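Glucose-6-phosphate isomerase like protein (Thermus thermophilus, PDB 1WIW) probably interconverts aldose and ketose sugar phosphates, as glucose-6-phosphate and mannose-6-phosphate isomerases of the PGI/PMI family do. Local coordinates at the interface of chains A and B. Numbering follows the deposited sequence. Chains: chain A/B, Glucose-6-phosphate isomerase like protein.

Contact 1: the interface of chains A and B. Residues chain A 205, 207-209, 212; chain B 187-189, 273, 275.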
loop_
_atom_site.group_PDB
_atom_site.type_symbol
_atom_site.label_atom_id
_atom_site.label_comp_id
_atom_site.label_asym_id
_atom_site.label_seq_id
_atom_site.Cartn_x
_atom_site.Cartn_y
_atom_site.Cartn_z
ATOM N N GLY A 205 8.701 -4.438 12.953
ATOM C CA GLY A 205 8.960 -5.341 11.839
ATOM C C GLY A 205 10.383 -5.843 11.637
ATOM O O GLY A 205 10.614 -6.771 10.858
ATOM N N GLU A 207 12.455 -6.618 14.411
ATOM C CA GLU A 207 12.911 -7.152 15.694
ATOM C C GLU A 207 13.192 -8.652 15.742
ATOM O O GLU A 207 14.017 -9.105 16.539
ATOM C CB GLU A 207 11.915 -6.777 16.792
ATOM C CG GLU A 207 11.651 -5.281 16.883
ATOM C CD GLU A 207 12.929 -4.467 17.020
ATOM O OE1 GLU A 207 13.669 -4.691 17.996
ATOM O OE2 GLU A 207 13.194 -3.601 16.157
ATOM N N ALA A 208 12.518 -9.428 14.897
ATOM C CA ALA A 208 12.735 -10.874 14.872
ATOM C C ALA A 208 14.170 -11.179 14.445
ATOM O O ALA A 208 14.865 -11.958 15.092
ATOM C CB ALA A 208 11.749 -11.543 13.913
ATOM N N ARG A 209 14.601 -10.569 13.345
ATOM C CA ARG A 209 15.956 -10.761 12.831
ATOM C C ARG A 209 16.523 -9.405 12.440
ATOM O O ARG A 209 16.298 -8.926 11.331
ATOM C CB ARG A 209 15.949 -11.686 11.610
ATOM C CG ARG A 209 15.324 -13.039 11.872
ATOM C CD ARG A 209 15.673 -14.071 10.807
ATOM N NE ARG A 209 15.315 -13.680 9.444
ATOM C CZ ARG A 209 14.145 -13.165 9.080
ATOM N NH1 ARG A 209 13.191 -12.955 9.981
ATOM N NH2 ARG A 209 13.922 -12.878 7.803
ATOM N N GLN A 212 17.645 -8.363 9.043
ATOM C CA GLN A 212 16.760 -8.045 7.914
ATOM C C GLN A 212 16.979 -6.601 7.483
ATOM O O GLN A 212 16.587 -6.205 6.385
ATOM C CB GLN A 212 15.281 -8.197 8.277
ATOM C CG GLN A 212 14.775 -9.611 8.462
ATOM C CD GLN A 212 13.300 -9.718 8.120
ATOM O OE1 GLN A 212 12.938 -9.979 6.970
ATOM N NE2 GLN A 212 12.442 -9.489 9.106
ATOM N N ALA B 187 4.719 -11.295 14.113
ATOM C CA ALA B 187 5.924 -12.054 13.790
ATOM C C ALA B 187 7.198 -11.209 13.891
ATOM O O ALA B 187 8.305 -11.744 13.822
ATOM C CB ALA B 187 5.800 -12.668 12.388
ATOM N N LYS B 188 7.034 -9.899 14.070
ATOM C CA LYS B 188 8.166 -8.983 14.192
ATOM C C LYS B 188 9.069 -9.143 12.965
ATOM O O LYS B 188 10.292 -8.971 13.047
ATOM C CB LYS B 188 8.966 -9.305 15.468
ATOM C CG LYS B 188 8.128 -9.474 16.748
ATOM C CD LYS B 188 7.375 -8.202 17.108
ATOM C CE LYS B 188 6.718 -8.295 18.484
ATOM N NZ LYS B 188 5.669 -9.355 18.570
ATOM N N SER B 189 8.450 -9.464 11.830
ATOM C CA SER B 189 9.177 -9.700 10.588
ATOM C C SER B 189 8.735 -8.828 9.422
ATOM O O SER B 189 7.596 -8.373 9.351
ATOM C CB SER B 189 9.052 -11.176 10.182
ATOM O OG SER B 189 9.573 -12.034 11.189
ATOM N N TYR B 273 11.003 -17.918 15.257
ATOM C CA TYR B 273 12.148 -17.032 15.457
ATOM C C TYR B 273 12.454 -16.900 16.948
ATOM O O TYR B 273 13.386 -16.208 17.343
ATOM C CB TYR B 273 11.878 -15.641 14.873
ATOM C CG TYR B 273 11.919 -15.590 13.363
ATOM C CD1 TYR B 273 13.010 -16.100 12.662
ATOM C CD2 TYR B 273 10.877 -15.008 12.633
ATOM C CE1 TYR B 273 13.068 -16.035 11.276
ATOM C CE2 TYR B 273 10.928 -14.937 11.241
ATOM C CZ TYR B 273 12.028 -15.453 10.572
ATOM O OH TYR B 273 12.101 -15.375 9.199
ATOM N N VAL B 275 10.682 -15.383 19.259
ATOM C CA VAL B 275 10.355 -14.090 19.843
ATOM C C VAL B 275 8.905 -14.074 20.292
ATOM O O VAL B 275 8.075 -14.846 19.803
ATOM C CB VAL B 275 10.591 -12.919 18.859
ATOM C CG1 VAL B 275 12.075 -12.825 18.514
ATOM C CG2 VAL B 275 9.742 -13.099 17.606
HETATM O O HOH W 1 12.822 -9.262 11.733
#
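A:Ala208 and A:Arg209 approach the B:Tyr273 ring from the same side, and this is the tightly packed part of a loop-to-loop contact between the two chains. The methyl CB of A:Ala208 packs against the CD2 edge, overhanging the rim, 3.8 Å from CD2. A:Arg209 runs past the CE1 edge: its CG is anti to the carbonyl carbon (chi1 -57°), and a bend at chi3 lays the guanidinium nearly parallel to the phenol, the planes 8° apart, over the hydroxyl end and displaced off the ring. NH1 lies above the C-O bond of the phenol, 2.8 Å from the hydroxyl OH of B:Tyr273; a hydrogen bond there is doubtful, because NH1 comes from over the plane and is modelled just as near CZ, which is too close. CG of A:Gln212 backs the opposite guanidinium face toward its rim, 3.4 Å above the plane, and may help hold the group in place.

The packing gives way to polar and watery contacts nearer B:Lys188. Its carbonyl O accepts the A:Ala208 amide N at 2.9 Å. Beside this direct bond, a water links the same O to the A:Arg209 backbone N and the A:Gln212 side-chain NE2, each 2.7 Å from it. B:Val275 adds a looser contact, its CG1 being 4.2 Å from CA of A:Ala208. Within chain B, the B:Ser189 hydroxyl OG donates to O of B:Ala187 at 2.9 Å, approaching from above the carbonyl plane.

Contact 2: the interface of chains A and B. Residues chain A 45, 48, 72, 76; chain B 196-197.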
loop_
_atom_site.group_PDB
_atom_site.type_symbol
_atom_site.label_atom_id
_atom_site.label_comp_id
_atom_site.label_asym_id
_atom_site.label_seq_id
_atom_site.Cartn_x
_atom_site.Cartn_y
_atom_site.Cartn_z
ATOM N N GLY A 45 -3.905 1.517 -14.226
ATOM C CA GLY A 45 -2.552 1.563 -14.748
ATOM C C GLY A 45 -1.917 2.932 -14.583
ATOM O O GLY A 45 -1.906 3.495 -13.485
ATOM N N GLN A 48 -4.028 5.658 -12.617
ATOM C CA GLN A 48 -4.533 5.565 -11.254
ATOM C C GLN A 48 -3.963 6.595 -10.292
ATOM O O GLN A 48 -4.712 7.281 -9.602
ATOM C CB GLN A 48 -4.302 4.174 -10.667
ATOM C CG GLN A 48 -5.069 4.001 -9.369
ATOM C CD GLN A 48 -4.764 2.704 -8.665
ATOM O OE1 GLN A 48 -3.647 2.488 -8.206
ATOM N NE2 GLN A 48 -5.759 1.829 -8.573
ATOM N N TYR A 72 -0.016 -0.287 -18.958
ATOM C CA TYR A 72 0.552 -1.061 -17.866
ATOM C C TYR A 72 -0.503 -1.316 -16.802
ATOM O O TYR A 72 -0.292 -1.062 -15.615
ATOM C CB TYR A 72 1.755 -0.329 -17.268
ATOM C CG TYR A 72 3.064 -0.748 -17.897
ATOM C CD1 TYR A 72 3.265 -0.637 -19.274
ATOM C CD2 TYR A 72 4.086 -1.297 -17.122
ATOM C CE1 TYR A 72 4.453 -1.067 -19.866
ATOM C CE2 TYR A 72 5.275 -1.728 -17.702
ATOM C CZ TYR A 72 5.453 -1.612 -19.073
ATOM O OH TYR A 72 6.624 -2.043 -19.651
ATOM N N GLU A 76 -6.125 -5.491 -14.716
ATOM C CA GLU A 76 -6.867 -4.613 -13.811
ATOM C C GLU A 76 -8.327 -4.403 -14.215
ATOM O O GLU A 76 -9.052 -3.647 -13.566
ATOM C CB GLU A 76 -6.178 -3.251 -13.697
ATOM C CG GLU A 76 -4.712 -3.327 -13.317
ATOM C CD GLU A 76 -4.160 -1.990 -12.864
ATOM O OE1 GLU A 76 -4.510 -0.959 -13.477
ATOM O OE2 GLU A 76 -3.369 -1.973 -11.898
ATOM N N PRO B 196 -0.196 -0.898 -6.922
ATOM C CA PRO B 196 -1.512 -1.032 -7.551
ATOM C C PRO B 196 -1.493 -1.919 -8.797
ATOM O O PRO B 196 -2.343 -2.794 -8.942
ATOM C CB PRO B 196 -1.879 0.407 -7.855
ATOM C CG PRO B 196 -1.353 1.113 -6.639
ATOM C CD PRO B 196 0.016 0.484 -6.449
ATOM N N SER B 197 -0.538 -1.680 -9.697
ATOM C CA SER B 197 -0.402 -2.492 -10.907
ATOM C C SER B 197 0.458 -3.678 -10.500
ATOM O O SER B 197 1.644 -3.743 -10.831
ATOM C CB SER B 197 0.303 -1.709 -12.025
ATOM O OG SER B 197 -0.449 -0.578 -12.429
HETATM O O HOH W 2 0.872 0.988 -14.713
HETATM O O HOH W 3 -1.150 1.771 -11.316
HETATM O O HOH W 4 -3.224 0.478 -11.134
#
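A glycine-rich turn after strand 39-44, in the N-terminal domain of the PGI family, supplies A:Gly45, and helix 48-54 starts with A:Gln48; with A:Tyr72 and A:Glu76, from a loop after strand 64-69 that may match the family's phosphate-binding loop, they receive B:Pro196 and B:Ser197. The hydroxyl of B:Ser197 is the polar centre. OG, anti to its own carbonyl carbon (chi1 -63°), donates to the carbonyl O of A:Tyr72 at 3.2 Å, almost in line with the C=O bond (167°). A weak second bond reaches the carboxylate OE2 of A:Glu76, so the one hydroxyl proton can at best be shared.

Water surrounds the serine. One molecule lies 2.7 Å from OG of B:Ser197 and also meets O of A:Gly45; a second is 2.6 Å from OE2 of A:Glu76 and also reaches the serine; a third joins OG to O of A:Tyr72. The carboxylate is steadied from within chain A, where OE1 of A:Glu76 takes the amide N of A:Gly45 on its syn lone pair at 2.7 Å. Beside this wet centre, the extended A:Gln48 side chain crosses the B:Pro196 ring at about a right angle. Its amide oxygen OE1 points at CB and CG of the proline, modelled too close to be relied on; the amide carbon CD is 3.8 Å from CB.

In the fold, the site joins two chain A loops and the start of helix 48-54 to the chain B segment just before helix 198-204.

Contact 3: the interface of chains A and B. Residues chain A 199, 225-226, 229; chain B 72, 74, 289-290.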
loop_
_atom_site.group_PDB
_atom_site.type_symbol
_atom_site.label_atom_id
_atom_site.label_comp_id
_atom_site.label_asym_id
_atom_site.label_seq_id
_atom_site.Cartn_x
_atom_site.Cartn_y
_atom_site.Cartn_z
ATOM N N LEU A 199 4.550 3.639 10.776
ATOM C CA LEU A 199 5.469 3.786 11.899
ATOM C C LEU A 199 5.491 2.515 12.750
ATOM O O LEU A 199 6.554 2.078 13.198
ATOM C CB LEU A 199 5.089 5.019 12.734
ATOM C CG LEU A 199 5.185 6.352 11.969
ATOM C CD1 LEU A 199 4.736 7.495 12.859
ATOM C CD2 LEU A 199 6.624 6.583 11.494
ATOM N N GLU A 225 5.789 15.323 10.446
ATOM C CA GLU A 225 6.134 14.782 11.752
ATOM C C GLU A 225 6.462 13.308 11.623
ATOM O O GLU A 225 7.366 12.802 12.283
ATOM C CB GLU A 225 4.970 14.922 12.732
ATOM C CG GLU A 225 4.846 16.251 13.435
ATOM C CD GLU A 225 4.141 16.101 14.773
ATOM O OE1 GLU A 225 4.739 15.496 15.696
ATOM O OE2 GLU A 225 2.989 16.570 14.897
ATOM N N GLU A 226 5.701 12.620 10.777
ATOM C CA GLU A 226 5.890 11.193 10.558
ATOM C C GLU A 226 7.234 10.859 9.923
ATOM O O GLU A 226 7.818 9.811 10.205
ATOM C CB GLU A 226 4.733 10.652 9.717
ATOM C CG GLU A 226 3.436 10.612 10.510
ATOM C CD GLU A 226 2.201 10.537 9.643
ATOM O OE1 GLU A 226 1.985 11.466 8.836
ATOM O OE2 GLU A 226 1.444 9.553 9.778
ATOM N N LEU A 229 9.610 11.030 12.799
ATOM C CA LEU A 229 9.455 9.866 13.667
ATOM C C LEU A 229 10.000 8.607 13.003
ATOM O O LEU A 229 10.548 7.727 13.674
ATOM C CB LEU A 229 7.980 9.668 14.027
ATOM C CG LEU A 229 7.419 10.682 15.031
ATOM C CD1 LEU A 229 5.900 10.594 15.074
ATOM C CD2 LEU A 229 8.021 10.414 16.407
ATOM N N TYR B 72 -2.175 6.290 15.799
ATOM C CA TYR B 72 -1.250 6.883 14.836
ATOM C C TYR B 72 -1.765 7.989 13.922
ATOM O O TYR B 72 -1.120 8.301 12.928
ATOM C CB TYR B 72 -0.652 5.775 13.961
ATOM C CG TYR B 72 -0.305 4.508 14.712
ATOM C CD1 TYR B 72 0.610 4.522 15.765
ATOM C CD2 TYR B 72 -0.895 3.288 14.366
ATOM C CE1 TYR B 72 0.928 3.355 16.453
ATOM C CE2 TYR B 72 -0.583 2.114 15.049
ATOM C CZ TYR B 72 0.325 2.155 16.089
ATOM O OH TYR B 72 0.625 1.002 16.772
ATOM N N LEU B 74 -1.937 11.149 14.582
ATOM C CA LEU B 74 -1.284 12.419 14.904
ATOM C C LEU B 74 -2.221 13.618 14.989
ATOM O O LEU B 74 -1.947 14.669 14.408
ATOM C CB LEU B 74 -0.176 12.726 13.889
ATOM C CG LEU B 74 1.172 12.018 14.056
ATOM C CD1 LEU B 74 2.052 12.326 12.861
ATOM C CD2 LEU B 74 1.858 12.476 15.334
ATOM N N VAL B 289 3.183 9.349 21.268
ATOM C CA VAL B 289 3.634 10.460 20.444
ATOM C C VAL B 289 2.943 10.575 19.092
ATOM O O VAL B 289 3.381 11.341 18.241
ATOM C CB VAL B 289 5.167 10.400 20.223
ATOM C CG1 VAL B 289 5.887 10.597 21.550
ATOM C CG2 VAL B 289 5.557 9.070 19.600
ATOM N N THR B 290 1.866 9.822 18.887
ATOM C CA THR B 290 1.153 9.898 17.619
ATOM C C THR B 290 -0.362 9.965 17.808
ATOM O O THR B 290 -1.091 9.624 16.855
ATOM C CB THR B 290 1.495 8.690 16.709
ATOM O OG1 THR B 290 1.141 7.465 17.368
ATOM C CG2 THR B 290 2.978 8.678 16.384
ATOM O OXT THR B 290 -0.801 10.379 18.902
HETATM O O HOH W 5 1.262 8.038 11.830
#
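A largely apolar patch with a water bridge at its border brings A:Glu226 and A:Leu229 against B:Leu74 and B:Thr290, helping to join the two chains of the deposited pair without any direct polar bond here. B:Leu74 enters with its CD1 methyl, which lies 3.2 Å from CG of A:Glu226, a tight contact, and 3.9 Å from CB of A:Glu225. The leucine and A:Glu226 run alongside each other pointing opposite ways, and the methyl lies against CG of the glutamate and, less closely, its carboxyl carbon CD, 3.7 Å from CD1. Beyond it, OE2 of A:Glu226 meets a water at 2.6 Å, and the same water lies 2.6 Å from the carbonyl O of B:Tyr72.

The other half of the patch is methyl against methyl. B:Thr290 has CG2 anti to its carbonyl carbon (OG1 chi1 59°), and this methyl sits 3.7 Å from CD1 of A:Leu229. CD1 of A:Leu199 approaches the same methyl more loosely, at 4.1 Å.

A:Leu199 comes from helix 198-204 and the other chain A residues from helix 225-234; together they face the loop after strand 64-69 and the C-terminal end of chain B.

Contacts 1 and 2 lie about 31 Å apart, contacts 2 and 3 about 30 Å, and contacts 1 and 3 about 22 Å, measured between the centres of their C-alpha atoms. Helix 198-204 relates all three: the chain B segment just before it serves contact 2, its chain A copy supplies a residue to contact 3, and A:Gly205 of contact 1 follows it directly. Tyr72 recurs too, from chain A in contact 2 and from chain B in contact 3, which would allow one Tyr72 loop to serve both contacts in each chain. The pair is plausibly a dimer, although its interface is not an exact two-fold.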